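Local coordinates for penicillin-binding protein 1A (Mycobacterium tuberculosis, PDB 5CXW), which builds cross-linked peptidoglycan for the mycobacterial cell wall, its C-terminal penicillin-sensitive transpeptidase domain, the part crystallised here, joining the peptide stems, at residues Asn303-Met308 against Ala318-Thr323; Asp59-Val64 against Gly322-Asp327. One frame throughout, in Å; residues are numbered along the deposited sequence.

Contact 1 (Asn303-Met308 against Ala318-Thr323); sequences NKDAWM and AVWVGT. With PEG (di(hydroxyethyl)ether), chain D.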
# COMPACT_ATOMS: atom_id res chain seq x y z
N ASN A 303 1.93 -19.06 -4.92
CA ASN A 303 1.69 -17.62 -4.73
C ASN A 303 1.76 -16.91 -6.07
O ASN A 303 2.42 -17.40 -6.96
CB ASN A 303 2.74 -17.03 -3.78
CG ASN A 303 2.68 -17.67 -2.40
OD1 ASN A 303 1.64 -18.23 -2.01
ND2 ASN A 303 3.77 -17.57 -1.66
N LYS A 304 1.15 -15.74 -6.16
CA LYS A 304 1.12 -14.98 -7.37
C LYS A 304 1.68 -13.59 -7.23
O LYS A 304 2.52 -13.19 -8.02
CB LYS A 304 -0.30 -14.90 -7.94
CG LYS A 304 -0.38 -14.14 -9.27
CD LYS A 304 -1.71 -14.35 -9.98
CE LYS A 304 -2.88 -13.69 -9.24
NZ LYS A 304 -2.95 -12.17 -9.37
N ASP A 305 1.25 -12.87 -6.20
CA ASP A 305 1.70 -11.52 -5.92
C ASP A 305 2.12 -11.46 -4.46
O ASP A 305 1.52 -12.10 -3.60
CB ASP A 305 0.61 -10.45 -6.06
CG ASP A 305 -0.18 -10.55 -7.34
OD1 ASP A 305 -1.14 -11.31 -7.38
OD2 ASP A 305 0.20 -9.83 -8.31
N ALA A 306 3.15 -10.70 -4.18
CA ALA A 306 3.67 -10.56 -2.84
C ALA A 306 3.86 -9.11 -2.53
O ALA A 306 4.41 -8.38 -3.34
CB ALA A 306 4.95 -11.34 -2.72
N TRP A 307 3.39 -8.66 -1.37
CA TRP A 307 3.39 -7.28 -1.00
C TRP A 307 3.96 -6.98 0.40
O TRP A 307 3.74 -7.76 1.35
CB TRP A 307 1.95 -6.77 -0.91
CG TRP A 307 1.19 -6.65 -2.18
CD1 TRP A 307 0.59 -7.67 -2.90
CD2 TRP A 307 0.98 -5.44 -2.92
NE1 TRP A 307 -0.02 -7.12 -4.05
CE2 TRP A 307 0.17 -5.77 -4.05
CE3 TRP A 307 1.34 -4.10 -2.70
CZ2 TRP A 307 -0.26 -4.82 -4.94
CZ3 TRP A 307 0.90 -3.12 -3.61
CH2 TRP A 307 0.11 -3.49 -4.73
N MET A 308 4.58 -5.82 0.55
CA MET A 308 4.80 -5.23 1.86
C MET A 308 4.50 -3.76 1.73
O MET A 308 5.11 -3.06 0.87
CB MET A 308 6.23 -5.43 2.36
CG MET A 308 6.55 -4.77 3.71
SD MET A 308 5.38 -5.26 5.00
CE MET A 308 6.47 -5.81 6.34
N ALA A 318 4.96 1.38 -0.43
CA ALA A 318 4.35 0.16 -0.88
C ALA A 318 5.30 -0.57 -1.85
O ALA A 318 5.88 0.04 -2.74
CB ALA A 318 3.05 0.46 -1.62
N VAL A 319 5.41 -1.88 -1.68
CA VAL A 319 6.21 -2.73 -2.55
C VAL A 319 5.38 -3.93 -2.96
O VAL A 319 4.82 -4.64 -2.12
CB VAL A 319 7.44 -3.28 -1.85
CG1 VAL A 319 8.26 -4.16 -2.79
CG2 VAL A 319 8.32 -2.12 -1.26
N TRP A 320 5.43 -4.18 -4.27
CA TRP A 320 4.87 -5.37 -4.91
C TRP A 320 6.00 -6.11 -5.63
O TRP A 320 6.88 -5.49 -6.21
CB TRP A 320 3.79 -4.96 -5.90
CG TRP A 320 3.36 -6.05 -6.87
CD1 TRP A 320 2.36 -6.98 -6.67
CD2 TRP A 320 3.87 -6.30 -8.19
NE1 TRP A 320 2.23 -7.77 -7.79
CE2 TRP A 320 3.16 -7.40 -8.72
CE3 TRP A 320 4.86 -5.70 -8.98
CZ2 TRP A 320 3.38 -7.87 -10.03
CZ3 TRP A 320 5.09 -6.19 -10.24
CH2 TRP A 320 4.34 -7.27 -10.76
N VAL A 321 5.96 -7.43 -5.53
CA VAL A 321 6.75 -8.31 -6.36
C VAL A 321 5.80 -9.29 -7.04
O VAL A 321 4.88 -9.85 -6.43
CB VAL A 321 7.83 -9.05 -5.54
CG1 VAL A 321 8.60 -10.02 -6.43
CG2 VAL A 321 8.77 -8.07 -4.86
N GLY A 322 6.04 -9.56 -8.33
CA GLY A 322 5.26 -10.55 -9.08
C GLY A 322 6.00 -10.91 -10.35
O GLY A 322 7.24 -10.73 -10.41
N THR A 323 5.28 -11.39 -11.34
CA THR A 323 5.91 -11.69 -12.62
C THR A 323 5.32 -10.88 -13.74
O THR A 323 4.20 -10.36 -13.64
CB THR A 323 5.84 -13.19 -12.99
OG1 THR A 323 4.52 -13.58 -13.41
CG2 THR A 323 6.31 -14.06 -11.82
O2 PEG D . -5.47 -11.94 -10.98
C3 PEG D . -5.89 -11.07 -12.03
C4 PEG D . -5.86 -9.66 -11.49
O4 PEG D . -7.20 -9.30 -11.19
O HOH W 1 2.63 -12.17 -10.51
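W320 meets two residues of the facing strand at once, D305 through its indole N-H and W307 through its CB and ring edge. CG of W320 is anti to its backbone N (chi1 166°), which places the root of the indole by both. NE1 of W320 donates to OD2 of D305 over 2.9 Å; the bond is nearly straight (173°), lies in the indole plane and uses the anti lone pair of the oxygen. The other carboxylate oxygen, OD1 of D305, takes K304 NZ at 2.8 Å on its syn lone pair, closing a salt bridge, and also hydrogen-bonds T295 OG1, so both oxygens of this buried acid are engaged and its rotation is probably fixed. K304 NZ further reaches Q94 OE1 and, at 3.0 Å, O2 of a diethylene glycol probably left from crystallisation.

W307 offers a ring face to W320 in an offset edge-to-face pair, the planes 63° apart and CD1 of W320 lying 3.5 Å from NE1 of W307. CB of W320 sits 3.9 Å from the centroid of the W307 six-membered ring and almost on its normal, a CH-pi contact. W307 NE1 itself is bonded to Q94 O.

The backbone sets these positions: A306 pairs with V321 and M308 with V319 through two reciprocal hydrogen bonds each, flanking the non-hydrogen-bonded W307-W320 pair of this antiparallel beta hairpin. A water bridges K304 O and T323 N. N303, at the start of strand 303-312, touches the bound penicillin V. Helix 211-222 covers the sheet side carrying W307 and W320, helix 343-356 packs on A306, M308 and V319, and strand 289-296 borders 303-312.

Contact 2 (Asp59-Val64 against Gly322-Asp327); sequences DMRAAV and GTVKGD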
# COMPACT_ATOMS: atom_id res chain seq x y z
N ASP A 59 11.79 -13.02 -15.55
CA ASP A 59 10.39 -12.59 -15.62
C ASP A 59 9.87 -11.92 -14.32
O ASP A 59 8.78 -11.35 -14.31
CB ASP A 59 9.49 -13.82 -15.93
CG ASP A 59 9.74 -14.42 -17.31
OD1 ASP A 59 10.26 -13.72 -18.19
OD2 ASP A 59 9.42 -15.62 -17.50
N MET A 60 10.63 -12.00 -13.24
CA MET A 60 10.21 -11.35 -12.00
C MET A 60 10.23 -9.84 -12.16
O MET A 60 11.12 -9.26 -12.83
CB MET A 60 11.15 -11.74 -10.86
CG MET A 60 10.62 -11.35 -9.50
SD MET A 60 11.52 -12.08 -8.15
CE MET A 60 11.25 -13.84 -8.47
N ARG A 61 9.25 -9.19 -11.55
CA ARG A 61 9.13 -7.73 -11.59
C ARG A 61 8.88 -7.21 -10.19
O ARG A 61 8.38 -7.94 -9.30
CB ARG A 61 7.99 -7.32 -12.51
CG ARG A 61 8.20 -7.74 -13.98
CD ARG A 61 9.20 -6.82 -14.64
NE ARG A 61 9.37 -7.17 -16.05
CZ ARG A 61 10.12 -8.14 -16.52
NH1 ARG A 61 10.82 -8.97 -15.70
NH2 ARG A 61 10.16 -8.34 -17.84
N ALA A 62 9.21 -5.94 -9.98
CA ALA A 62 8.87 -5.25 -8.72
C ALA A 62 8.37 -3.85 -8.99
O ALA A 62 8.64 -3.27 -10.05
CB ALA A 62 10.08 -5.20 -7.78
N ALA A 63 7.63 -3.30 -8.05
CA ALA A 63 7.27 -1.90 -8.07
C ALA A 63 7.33 -1.33 -6.66
O ALA A 63 6.97 -2.05 -5.69
CB ALA A 63 5.88 -1.73 -8.64
N VAL A 64 7.81 -0.08 -6.53
CA VAL A 64 7.96 0.60 -5.25
C VAL A 64 7.48 2.03 -5.38
O VAL A 64 7.86 2.75 -6.31
CB VAL A 64 9.44 0.68 -4.83
CG1 VAL A 64 9.59 1.27 -3.43
CG2 VAL A 64 10.11 -0.69 -4.86
N GLY A 322 6.04 -9.56 -8.33
CA GLY A 322 5.26 -10.55 -9.08
C GLY A 322 6.00 -10.91 -10.35
O GLY A 322 7.24 -10.73 -10.41
N THR A 323 5.28 -11.39 -11.34
CA THR A 323 5.91 -11.69 -12.62
C THR A 323 5.32 -10.88 -13.74
O THR A 323 4.20 -10.36 -13.64
CB THR A 323 5.84 -13.19 -12.99
OG1 THR A 323 4.52 -13.58 -13.41
CG2 THR A 323 6.31 -14.06 -11.82
N VAL A 324 6.07 -10.80 -14.85
CA VAL A 324 5.68 -9.86 -15.88
C VAL A 324 4.30 -10.16 -16.52
O VAL A 324 3.57 -9.24 -16.83
CB VAL A 324 6.75 -9.76 -16.98
CG1 VAL A 324 7.07 -11.12 -17.57
CG2 VAL A 324 6.34 -8.74 -18.02
N LYS A 325 3.95 -11.42 -16.73
CA LYS A 325 2.61 -11.78 -17.25
C LYS A 325 1.61 -12.17 -16.18
O LYS A 325 0.45 -12.35 -16.49
CB LYS A 325 2.68 -12.89 -18.30
CG LYS A 325 3.11 -12.41 -19.66
CD LYS A 325 2.90 -13.49 -20.71
CE LYS A 325 3.07 -12.94 -22.11
NZ LYS A 325 3.23 -14.01 -23.13
N GLY A 326 2.04 -12.31 -14.93
CA GLY A 326 1.15 -12.58 -13.85
C GLY A 326 0.42 -13.89 -13.93
O GLY A 326 -0.68 -13.98 -13.40
N ASP A 327 1.06 -14.87 -14.57
CA ASP A 327 0.48 -16.17 -14.90
C ASP A 327 1.42 -17.34 -14.52
O ASP A 327 1.41 -18.38 -15.18
CB ASP A 327 0.28 -16.24 -16.42
CG ASP A 327 1.59 -16.22 -17.17
OD1 ASP A 327 2.67 -15.95 -16.57
OD2 ASP A 327 1.58 -16.47 -18.40
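The side chain of R61 runs alongside that of V324, both heading in the same direction, where the antiparallel sheet of the transpeptidase domain runs out and strand 315-323 gives way to a turn. The flat guanidinium of R61 is laid over V324: CB of V324 stands 3.8 Å from CZ of R61, over one face but offset toward the rim, and CG2 of V324 is equally close to NH2. The bend of R61 at chi2 (-76°) turns CD out of an extended course, while CG of the same residue packs on CA and N of V324.

Through its other methyl V324 meets D59, whose CB is 4.0 Å from CG1 of V324. The CB of M60 points away from 322-327, and the side chain touches L53 of helix 39-53 and L343 of helix 343-356, although its CG still comes 3.6 Å from G322 O.

The backbone evidence for the pairing is a reciprocal couple between R61 and G322, with R61 N to G322 O at 2.8 Å, next to the non-hydrogen-bonded M60-T323 pair. Beyond that pair V324 N donates to D59 O, bent to 136° at the hydrogen, which carries the pairing past the end of the strand.

The guanidinium has its own grip on the backbone. NH1 of R61 bonds P58 O and also M60 O at 2.9 Å; this second acceptor lies in the guanidinium plane, whereas NH1 stands well above the carbonyl plane of M60.

From the N terminus the chain first reaches 59-64, at the start of strand 60-67, and its partner 322-327 comes only after 257 intervening residues; contact 2 therefore closes a very long loop that includes many helices and further strands. Contact 1 is local: nine residues separate 303-308 from 318-323, and this hairpin is nested at the C-terminal end of the longer loop, both closing on strand 315-323. The two contacts share G322 and T323, and strand 315-323 is the middle member of the three, with 303-312 along one edge and 60-67 along the other. A probable hydrogen bond from A63 N to W320 O (3.0 Å) continues that join, tying an early strand to the late hairpin in one sheet.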